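Local atomic coordinates of acyl-CoA dehydrogenase (Thermus thermophilus, PDB entry 2Z1Q), a protein that probably oxidises saturated acyl-CoA thioesters to their 2,3-dehydroacyl-CoA forms, using bound FAD as cofactor. Residues V508-Q522 against T549-A563. Sequence-based numbering, arbitrary orientation.
Sequences VLARIYLAQALDRAQ and TKREPGDLVALRRQA. Unlike the reference sequence in segment 549-563: Gly554 (reference Val).
Arg551 and Asp519 meet side-on in a bidentate salt bridge. NE of Arg551 gives its proton to Asp519 OD1 at 3.1 Å, while NH2 of Arg551 reaches the syn lone pair of Asp519 OD2 at 3.2 Å. Both oxygens lie close to the guanidinium plane, yet the carboxylate is twisted 42° from it, and NE approaches OD1 from above the carboxylate plane. The methyl of Ala515 sits over the centre of one guanidinium face, and Leu518 CD2 packs 3.6 Å from Arg551 CB. Replacing Arg551 with alanine is likely to leave the Asp519 carboxylate without its cationic mate and to take the cover off the Ala515 methyl. A water donating to both Asp519 OD1 and Thr549 O bridges the two segments as well, and Thr549 CG2 rests on Ala521 CB.

Toward helix 556-570 the contact is mainly apolar. Leu559 sends CD1 against the Arg511 methylenes, 3.7 Å from Arg511 CD, and CD2 to Val508 CG1; its CB rests 3.7 Å from Ile512 CG1. With CG1 anti to its carbonyl carbon (chi1 -75°), Ile512 lies alongside Leu559, running the opposite way. The polar ends of Arg511 and Arg560 are held elsewhere, by salt bridges to Glu446 and Glu308.

Asp555 N-caps helix 556-570, its OD1 accepting from Ala558 N at 3.1 Å. Ser527 of the second subunit packs on Leu556. The axes of segments 508-522 and 556-563 cross at -138°, nearer antiparallel than perpendicular. The example illustrates how an extended connection and the helix it leads into pack along one long helix, here within the predominantly helical C-terminal part of an acyl-CoA dehydrogenase.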
ATOM      1  N   VAL B 508      26.337   4.376   1.944  1.00 32.94           N
ATOM      2  CA  VAL B 508      25.648   3.101   1.837  1.00 34.56           C
ATOM      3  C   VAL B 508      24.174   3.300   1.465  1.00 34.78           C
ATOM      4  O   VAL B 508      23.641   2.594   0.610  1.00 35.17           O
ATOM      5  CB  VAL B 508      25.735   2.330   3.173  1.00 36.36           C
ATOM      6  CG1 VAL B 508      24.989   1.004   3.080  1.00 35.48           C
ATOM      7  CG2 VAL B 508      27.202   2.099   3.543  1.00 36.11           C
ATOM      8  N   LEU B 509      23.524   4.273   2.101  1.00 33.41           N
ATOM      9  CA  LEU B 509      22.115   4.532   1.834  1.00 32.20           C
ATOM     10  C   LEU B 509      21.935   5.089   0.445  1.00 31.37           C
ATOM     11  O   LEU B 509      20.974   4.756  -0.254  1.00 30.61           O
ATOM     12  CB  LEU B 509      21.544   5.511   2.860  1.00 31.35           C
ATOM     13  CG  LEU B 509      21.548   5.000   4.302  1.00 32.55           C
ATOM     14  CD1 LEU B 509      20.940   6.070   5.190  1.00 31.59           C
ATOM     15  CD2 LEU B 509      20.769   3.688   4.424  1.00 31.32           C
ATOM     16  N   ALA B 510      22.879   5.930   0.045  1.00 30.37           N
ATOM     17  CA  ALA B 510      22.830   6.539  -1.267  1.00 30.25           C
ATOM     18  C   ALA B 510      23.011   5.481  -2.357  1.00 30.63           C
ATOM     19  O   ALA B 510      22.355   5.534  -3.391  1.00 29.88           O
ATOM     20  CB  ALA B 510      23.905   7.599  -1.378  1.00 29.32           C
ATOM     21  N   ARG B 511      23.896   4.517  -2.106  1.00 31.40           N
ATOM     22  CA  ARG B 511      24.191   3.458  -3.079  1.00 33.17           C
ATOM     23  C   ARG B 511      22.999   2.516  -3.261  1.00 31.01           C
ATOM     24  O   ARG B 511      22.683   2.103  -4.374  1.00 30.31           O
ATOM     25  CB  ARG B 511      25.451   2.687  -2.632  1.00 35.64           C
ATOM     26  CG  ARG B 511      26.026   1.690  -3.638  1.00 40.92           C
ATOM     27  CD  ARG B 511      27.413   1.209  -3.199  1.00 43.54           C
ATOM     28  NE  ARG B 511      28.327   2.341  -3.063  1.00 46.68           N
ATOM     29  CZ  ARG B 511      28.920   2.702  -1.929  1.00 47.32           C
ATOM     30  NH1 ARG B 511      29.726   3.756  -1.914  1.00 45.88           N
ATOM     31  NH2 ARG B 511      28.716   2.007  -0.814  1.00 47.80           N
ATOM     32  N   ILE B 512      22.341   2.189  -2.157  1.00 30.23           N
ATOM     33  CA  ILE B 512      21.174   1.323  -2.171  1.00 27.83           C
ATOM     34  C   ILE B 512      20.061   1.933  -3.020  1.00 28.08           C
ATOM     35  O   ILE B 512      19.393   1.238  -3.788  1.00 27.74           O
ATOM     36  CB  ILE B 512      20.682   1.120  -0.725  1.00 26.95           C
ATOM     37  CG1 ILE B 512      21.619   0.149  -0.007  1.00 24.09           C
ATOM     38  CG2 ILE B 512      19.230   0.656  -0.706  1.00 22.47           C
ATOM     39  CD1 ILE B 512      21.318   0.021   1.456  1.00 18.88           C
ATOM     40  N   TYR B 513      19.885   3.243  -2.891  1.00 27.96           N
ATOM     41  CA  TYR B 513      18.851   3.966  -3.619  1.00 29.49           C
ATOM     42  C   TYR B 513      19.209   4.096  -5.099  1.00 30.41           C
ATOM     43  O   TYR B 513      18.369   3.864  -5.982  1.00 31.39           O
ATOM     44  CB  TYR B 513      18.661   5.355  -2.989  1.00 27.39           C
ATOM     45  CG  TYR B 513      17.525   6.126  -3.597  1.00 27.36           C
ATOM     46  CD1 TYR B 513      16.232   5.991  -3.098  1.00 25.74           C
ATOM     47  CD2 TYR B 513      17.716   6.907  -4.734  1.00 26.27           C
ATOM     48  CE1 TYR B 513      15.159   6.600  -3.712  1.00 22.80           C
ATOM     49  CE2 TYR B 513      16.633   7.528  -5.371  1.00 27.37           C
ATOM     50  CZ  TYR B 513      15.353   7.356  -4.847  1.00 24.58           C
ATOM     51  OH  TYR B 513      14.234   7.861  -5.461  1.00 23.39           O
ATOM     52  N   LEU B 514      20.458   4.465  -5.357  1.00 30.74           N
ATOM     53  CA  LEU B 514      20.971   4.629  -6.712  1.00 30.65           C
ATOM     54  C   LEU B 514      20.799   3.368  -7.575  1.00 30.83           C
ATOM     55  O   LEU B 514      20.227   3.428  -8.669  1.00 30.85           O
ATOM     56  CB  LEU B 514      22.451   5.018  -6.650  1.00 31.51           C
ATOM     57  CG  LEU B 514      23.193   5.076  -7.984  1.00 31.95           C
ATOM     58  CD1 LEU B 514      22.464   6.028  -8.907  1.00 32.31           C
ATOM     59  CD2 LEU B 514      24.634   5.524  -7.776  1.00 31.99           C
ATOM     60  N   ALA B 515      21.294   2.230  -7.088  1.00 29.75           N
ATOM     61  CA  ALA B 515      21.195   0.968  -7.825  1.00 29.57           C
ATOM     62  C   ALA B 515      19.756   0.682  -8.250  1.00 30.84           C
ATOM     63  O   ALA B 515      19.483   0.410  -9.422  1.00 30.13           O
ATOM     64  CB  ALA B 515      21.718  -0.188  -6.973  1.00 28.29           C
ATOM     65  N   GLN B 516      18.838   0.743  -7.293  1.00 30.13           N
ATOM     66  CA  GLN B 516      17.436   0.486  -7.583  1.00 29.70           C
ATOM     67  C   GLN B 516      16.837   1.501  -8.546  1.00 28.95           C
ATOM     68  O   GLN B 516      16.032   1.143  -9.402  1.00 29.44           O
ATOM     69  CB  GLN B 516      16.653   0.452  -6.278  1.00 29.69           C
ATOM     70  CG  GLN B 516      17.000  -0.751  -5.432  1.00 27.76           C
ATOM     71  CD  GLN B 516      16.318  -0.736  -4.087  1.00 26.11           C
ATOM     72  OE1 GLN B 516      16.597   0.112  -3.237  1.00 27.17           O
ATOM     73  NE2 GLN B 516      15.409  -1.676  -3.885  1.00 24.83           N
ATOM     74  N   ALA B 517      17.234   2.763  -8.413  1.00 28.86           N
ATOM     75  CA  ALA B 517      16.734   3.811  -9.294  1.00 29.00           C
ATOM     76  C   ALA B 517      17.142   3.538 -10.740  1.00 30.48           C
ATOM     77  O   ALA B 517      16.379   3.816 -11.674  1.00 29.95           O
ATOM     78  CB  ALA B 517      17.269   5.167  -8.852  1.00 28.14           C
ATOM     79  N   LEU B 518      18.348   3.007 -10.934  1.00 30.18           N
ATOM     80  CA  LEU B 518      18.806   2.716 -12.286  1.00 30.33           C
ATOM     81  C   LEU B 518      17.974   1.600 -12.893  1.00 29.98           C
ATOM     82  O   LEU B 518      17.653   1.637 -14.074  1.00 31.89           O
ATOM     83  CB  LEU B 518      20.297   2.343 -12.304  1.00 30.48           C
ATOM     84  CG  LEU B 518      21.254   3.479 -12.693  1.00 32.38           C
ATOM     85  CD1 LEU B 518      21.120   4.605 -11.697  1.00 33.84           C
ATOM     86  CD2 LEU B 518      22.694   2.984 -12.734  1.00 34.36           C
ATOM     87  N   ASP B 519      17.605   0.614 -12.084  1.00 29.89           N
ATOM     88  CA  ASP B 519      16.803  -0.488 -12.596  1.00 31.82           C
ATOM     89  C   ASP B 519      15.429  -0.018 -13.039  1.00 31.08           C
ATOM     90  O   ASP B 519      14.928  -0.444 -14.078  1.00 27.98           O
ATOM     91  CB  ASP B 519      16.622  -1.570 -11.542  1.00 33.76           C
ATOM     92  CG  ASP B 519      17.922  -2.200 -11.127  1.00 37.07           C
ATOM     93  OD1 ASP B 519      18.879  -2.208 -11.938  1.00 40.47           O
ATOM     94  OD2 ASP B 519      17.976  -2.694  -9.987  1.00 37.77           O
ATOM     95  N   ARG B 520      14.835   0.848 -12.221  1.00 29.32           N
ATOM     96  CA  ARG B 520      13.516   1.407 -12.483  1.00 29.68           C
ATOM     97  C   ARG B 520      13.578   2.293 -13.722  1.00 28.63           C
ATOM     98  O   ARG B 520      12.612   2.379 -14.478  1.00 29.07           O
ATOM     99  CB  ARG B 520      13.058   2.244 -11.274  1.00 30.07           C
ATOM    100  CG  ARG B 520      11.745   1.797 -10.658  1.00 31.17           C
ATOM    101  CD  ARG B 520      11.868   1.748  -9.155  1.00 29.84           C
ATOM    102  NE  ARG B 520      12.464   2.971  -8.619  1.00 28.23           N
ATOM    103  CZ  ARG B 520      13.190   3.015  -7.505  1.00 27.78           C
ATOM    104  NH1 ARG B 520      13.409   1.910  -6.809  1.00 25.58           N
ATOM    105  NH2 ARG B 520      13.718   4.163  -7.092  1.00 27.50           N
ATOM    106  N   ALA B 521      14.719   2.949 -13.920  1.00 26.79           N
ATOM    107  CA  ALA B 521      14.907   3.815 -15.080  1.00 29.11           C
ATOM    108  C   ALA B 521      14.905   2.987 -16.361  1.00 28.87           C
ATOM    109  O   ALA B 521      14.235   3.341 -17.331  1.00 29.77           O
ATOM    110  CB  ALA B 521      16.224   4.587 -14.960  1.00 26.94           C
ATOM    111  N   GLN B 522      15.653   1.885 -16.368  1.00 29.09           N
ATOM    112  CA  GLN B 522      15.705   1.053 -17.565  1.00 29.58           C
ATOM    113  C   GLN B 522      14.323   0.494 -17.885  1.00 28.78           C
ATOM    114  O   GLN B 522      13.837   0.653 -19.003  1.00 28.43           O
ATOM    115  CB  GLN B 522      16.712  -0.093 -17.400  1.00 27.89           C
ATOM    116  CG  GLN B 522      16.936  -0.892 -18.686  1.00 30.97           C
ATOM    117  CD  GLN B 522      18.175  -1.768 -18.655  1.00 32.86           C
ATOM    118  OE1 GLN B 522      19.304  -1.270 -18.587  1.00 35.90           O
ATOM    119  NE2 GLN B 522      17.971  -3.081 -18.706  1.00 33.93           N
ATOM    120  N   THR B 549      21.781   3.402 -18.524  1.00 41.56           N
ATOM    121  CA  THR B 549      21.375   2.847 -17.238  1.00 42.50           C
ATOM    122  C   THR B 549      22.256   1.654 -16.862  1.00 45.19           C
ATOM    123  O   THR B 549      21.989   0.943 -15.897  1.00 45.41           O
ATOM    124  CB  THR B 549      19.888   2.415 -17.266  1.00 41.09           C
ATOM    125  OG1 THR B 549      19.658   1.502 -18.345  1.00 39.25           O
ATOM    126  CG2 THR B 549      18.999   3.629 -17.453  1.00 40.84           C
ATOM    127  N   LYS B 550      23.321   1.454 -17.628  1.00 48.17           N
ATOM    128  CA  LYS B 550      24.244   0.354 -17.381  1.00 50.16           C
ATOM    129  C   LYS B 550      24.966   0.576 -16.055  1.00 50.15           C
ATOM    130  O   LYS B 550      25.429   1.681 -15.765  1.00 50.31           O
ATOM    131  CB  LYS B 550      25.266   0.264 -18.526  1.00 52.83           C
ATOM    132  CG  LYS B 550      25.408  -1.135 -19.154  1.00 57.70           C
ATOM    133  CD  LYS B 550      24.090  -1.641 -19.779  1.00 58.30           C
ATOM    134  CE  LYS B 550      24.234  -3.052 -20.372  1.00 59.31           C
ATOM    135  NZ  LYS B 550      22.970  -3.559 -21.000  1.00 58.35           N
ATOM    136  N   ARG B 551      25.052  -0.470 -15.242  1.00 49.76           N
ATOM    137  CA  ARG B 551      25.733  -0.369 -13.958  1.00 49.03           C
ATOM    138  C   ARG B 551      26.341  -1.703 -13.573  1.00 48.72           C
ATOM    139  O   ARG B 551      26.034  -2.737 -14.166  1.00 46.97           O
ATOM    140  CB  ARG B 551      24.761   0.068 -12.862  1.00 50.14           C
ATOM    141  CG  ARG B 551      23.704  -0.980 -12.509  1.00 50.27           C
ATOM    142  CD  ARG B 551      22.694  -0.425 -11.516  1.00 51.32           C
ATOM    143  NE  ARG B 551      21.752  -1.428 -11.016  1.00 51.59           N
ATOM    144  CZ  ARG B 551      22.086  -2.435 -10.211  1.00 51.42           C
ATOM    145  NH1 ARG B 551      23.346  -2.580  -9.809  1.00 51.04           N
ATOM    146  NH2 ARG B 551      21.161  -3.286  -9.781  1.00 49.91           N
ATOM    147  N   GLU B 552      27.212  -1.665 -12.571  1.00 49.23           N
ATOM    148  CA  GLU B 552      27.860  -2.866 -12.075  1.00 49.82           C
ATOM    149  C   GLU B 552      27.080  -3.394 -10.874  1.00 49.86           C
ATOM    150  O   GLU B 552      26.782  -2.655  -9.939  1.00 49.78           O
ATOM    151  CB  GLU B 552      29.313  -2.563 -11.691  1.00 50.21           C
ATOM    152  CG  GLU B 552      30.231  -2.378 -12.895  1.00 52.11           C
ATOM    153  CD  GLU B 552      30.245  -3.601 -13.805  1.00 53.19           C
ATOM    154  OE1 GLU B 552      29.968  -3.452 -15.014  1.00 53.04           O
ATOM    155  OE2 GLU B 552      30.526  -4.715 -13.312  1.00 53.53           O
ATOM    156  N   PRO B 553      26.720  -4.686 -10.902  1.00 50.17           N
ATOM    157  CA  PRO B 553      25.966  -5.330  -9.822  1.00 49.62           C
ATOM    158  C   PRO B 553      26.465  -4.980  -8.412  1.00 48.28           C
ATOM    159  O   PRO B 553      27.642  -5.134  -8.105  1.00 49.17           O
ATOM    160  CB  PRO B 553      26.113  -6.815 -10.153  1.00 50.34           C
ATOM    161  CG  PRO B 553      26.120  -6.810 -11.667  1.00 50.63           C
ATOM    162  CD  PRO B 553      27.043  -5.648 -11.974  1.00 50.37           C
ATOM    163  N   GLY B 554      25.561  -4.486  -7.570  1.00 46.96           N
ATOM    164  CA  GLY B 554      25.912  -4.140  -6.202  1.00 43.26           C
ATOM    165  C   GLY B 554      25.314  -5.181  -5.272  1.00 41.93           C
ATOM    166  O   GLY B 554      24.307  -5.795  -5.611  1.00 41.18           O
ATOM    167  N   ASP B 555      25.927  -5.397  -4.112  1.00 40.70           N
ATOM    168  CA  ASP B 555      25.427  -6.386  -3.153  1.00 39.22           C
ATOM    169  C   ASP B 555      24.415  -5.725  -2.227  1.00 37.04           C
ATOM    170  O   ASP B 555      24.770  -5.290  -1.127  1.00 36.34           O
ATOM    171  CB  ASP B 555      26.585  -6.937  -2.321  1.00 39.42           C
ATOM    172  CG  ASP B 555      26.192  -8.146  -1.484  1.00 39.86           C
ATOM    173  OD1 ASP B 555      24.982  -8.433  -1.334  1.00 36.86           O
ATOM    174  OD2 ASP B 555      27.112  -8.810  -0.964  1.00 42.35           O
ATOM    175  N   LEU B 556      23.165  -5.650  -2.678  1.00 35.57           N
ATOM    176  CA  LEU B 556      22.106  -5.024  -1.895  1.00 33.92           C
ATOM    177  C   LEU B 556      21.861  -5.777  -0.596  1.00 31.88           C
ATOM    178  O   LEU B 556      21.505  -5.187   0.423  1.00 32.59           O
ATOM    179  CB  LEU B 556      20.814  -4.947  -2.726  1.00 35.17           C
ATOM    180  CG  LEU B 556      20.866  -4.129  -4.026  1.00 34.87           C
ATOM    181  CD1 LEU B 556      19.473  -4.060  -4.649  1.00 35.97           C
ATOM    182  CD2 LEU B 556      21.373  -2.725  -3.741  1.00 34.69           C
ATOM    183  N   VAL B 557      22.053  -7.085  -0.617  1.00 30.57           N
ATOM    184  CA  VAL B 557      21.850  -7.851   0.590  1.00 28.82           C
ATOM    185  C   VAL B 557      22.791  -7.322   1.665  1.00 29.24           C
ATOM    186  O   VAL B 557      22.351  -6.955   2.762  1.00 29.20           O
ATOM    187  CB  VAL B 557      22.119  -9.316   0.337  1.00 29.52           C
ATOM    188  CG1 VAL B 557      21.779 -10.130   1.576  1.00 28.12           C
ATOM    189  CG2 VAL B 557      21.307  -9.770  -0.861  1.00 27.76           C
ATOM    190  N   ALA B 558      24.081  -7.259   1.338  1.00 27.83           N
ATOM    191  CA  ALA B 558      25.089  -6.773   2.270  1.00 25.94           C
ATOM    192  C   ALA B 558      24.796  -5.347   2.705  1.00 24.90           C
ATOM    193  O   ALA B 558      24.763  -5.047   3.894  1.00 23.92           O
ATOM    194  CB  ALA B 558      26.482  -6.837   1.630  1.00 25.75           C
ATOM    195  N   LEU B 559      24.577  -4.465   1.739  1.00 25.23           N
ATOM    196  CA  LEU B 559      24.334  -3.068   2.070  1.00 27.07           C
ATOM    197  C   LEU B 559      23.082  -2.841   2.913  1.00 27.49           C
ATOM    198  O   LEU B 559      23.127  -2.087   3.885  1.00 26.65           O
ATOM    199  CB  LEU B 559      24.293  -2.208   0.794  1.00 27.09           C
ATOM    200  CG  LEU B 559      25.590  -2.133  -0.033  1.00 28.59           C
ATOM    201  CD1 LEU B 559      25.388  -1.207  -1.227  1.00 28.17           C
ATOM    202  CD2 LEU B 559      26.729  -1.608   0.816  1.00 29.57           C
ATOM    203  N   ARG B 560      21.972  -3.481   2.563  1.00 27.13           N
ATOM    204  CA  ARG B 560      20.765  -3.297   3.348  1.00 29.06           C
ATOM    205  C   ARG B 560      20.997  -3.819   4.758  1.00 29.10           C
ATOM    206  O   ARG B 560      20.620  -3.169   5.729  1.00 28.29           O
ATOM    207  CB  ARG B 560      19.578  -4.020   2.708  1.00 28.78           C
ATOM    208  CG  ARG B 560      19.059  -3.367   1.428  1.00 27.81           C
ATOM    209  CD  ARG B 560      17.630  -3.822   1.208  1.00 28.56           C
ATOM    210  NE  ARG B 560      17.041  -3.360  -0.045  1.00 27.84           N
ATOM    211  CZ  ARG B 560      17.062  -4.038  -1.192  1.00 27.43           C
ATOM    212  NH1 ARG B 560      17.648  -5.228  -1.270  1.00 24.68           N
ATOM    213  NH2 ARG B 560      16.474  -3.534  -2.265  1.00 27.57           N
ATOM    214  N   ARG B 561      21.644  -4.975   4.884  1.00 29.73           N
ATOM    215  CA  ARG B 561      21.907  -5.520   6.213  1.00 30.41           C
ATOM    216  C   ARG B 561      22.726  -4.549   7.053  1.00 30.49           C
ATOM    217  O   ARG B 561      22.515  -4.428   8.260  1.00 30.24           O
ATOM    218  CB  ARG B 561      22.626  -6.860   6.135  1.00 30.52           C
ATOM    219  CG  ARG B 561      21.730  -8.008   5.714  1.00 31.23           C
ATOM    220  CD  ARG B 561      22.373  -9.330   6.063  1.00 30.64           C
ATOM    221  NE  ARG B 561      21.505 -10.459   5.754  1.00 30.07           N
ATOM    222  CZ  ARG B 561      21.715 -11.694   6.195  1.00 29.85           C
ATOM    223  NH1 ARG B 561      22.766 -11.947   6.963  1.00 28.42           N
ATOM    224  NH2 ARG B 561      20.882 -12.673   5.869  1.00 26.69           N
ATOM    225  N   GLN B 562      23.653  -3.853   6.400  1.00 31.46           N
ATOM    226  CA  GLN B 562      24.508  -2.877   7.071  1.00 33.17           C
ATOM    227  C   GLN B 562      23.661  -1.708   7.608  1.00 31.18           C
ATOM    228  O   GLN B 562      23.873  -1.240   8.728  1.00 31.89           O
ATOM    229  CB  GLN B 562      25.582  -2.373   6.095  1.00 33.39           C
ATOM    230  CG  GLN B 562      26.537  -1.344   6.683  1.00 37.09           C
ATOM    231  CD  GLN B 562      27.659  -0.937   5.718  1.00 38.57           C
ATOM    232  OE1 GLN B 562      28.416  -0.011   5.999  1.00 38.35           O
ATOM    233  NE2 GLN B 562      27.766  -1.630   4.587  1.00 38.51           N
ATOM    234  N   ALA B 563      22.705  -1.258   6.797  1.00 29.47           N
ATOM    235  CA  ALA B 563      21.802  -0.165   7.170  1.00 29.09           C
ATOM    236  C   ALA B 563      20.884  -0.627   8.311  1.00 28.30           C
ATOM    237  O   ALA B 563      20.662   0.100   9.281  1.00 27.88           O
ATOM    238  CB  ALA B 563      20.968   0.253   5.954  1.00 27.96           C
TER
HETATM  239  O   HOH W   1      20.315  -1.322 -14.542  1.00 46.64           O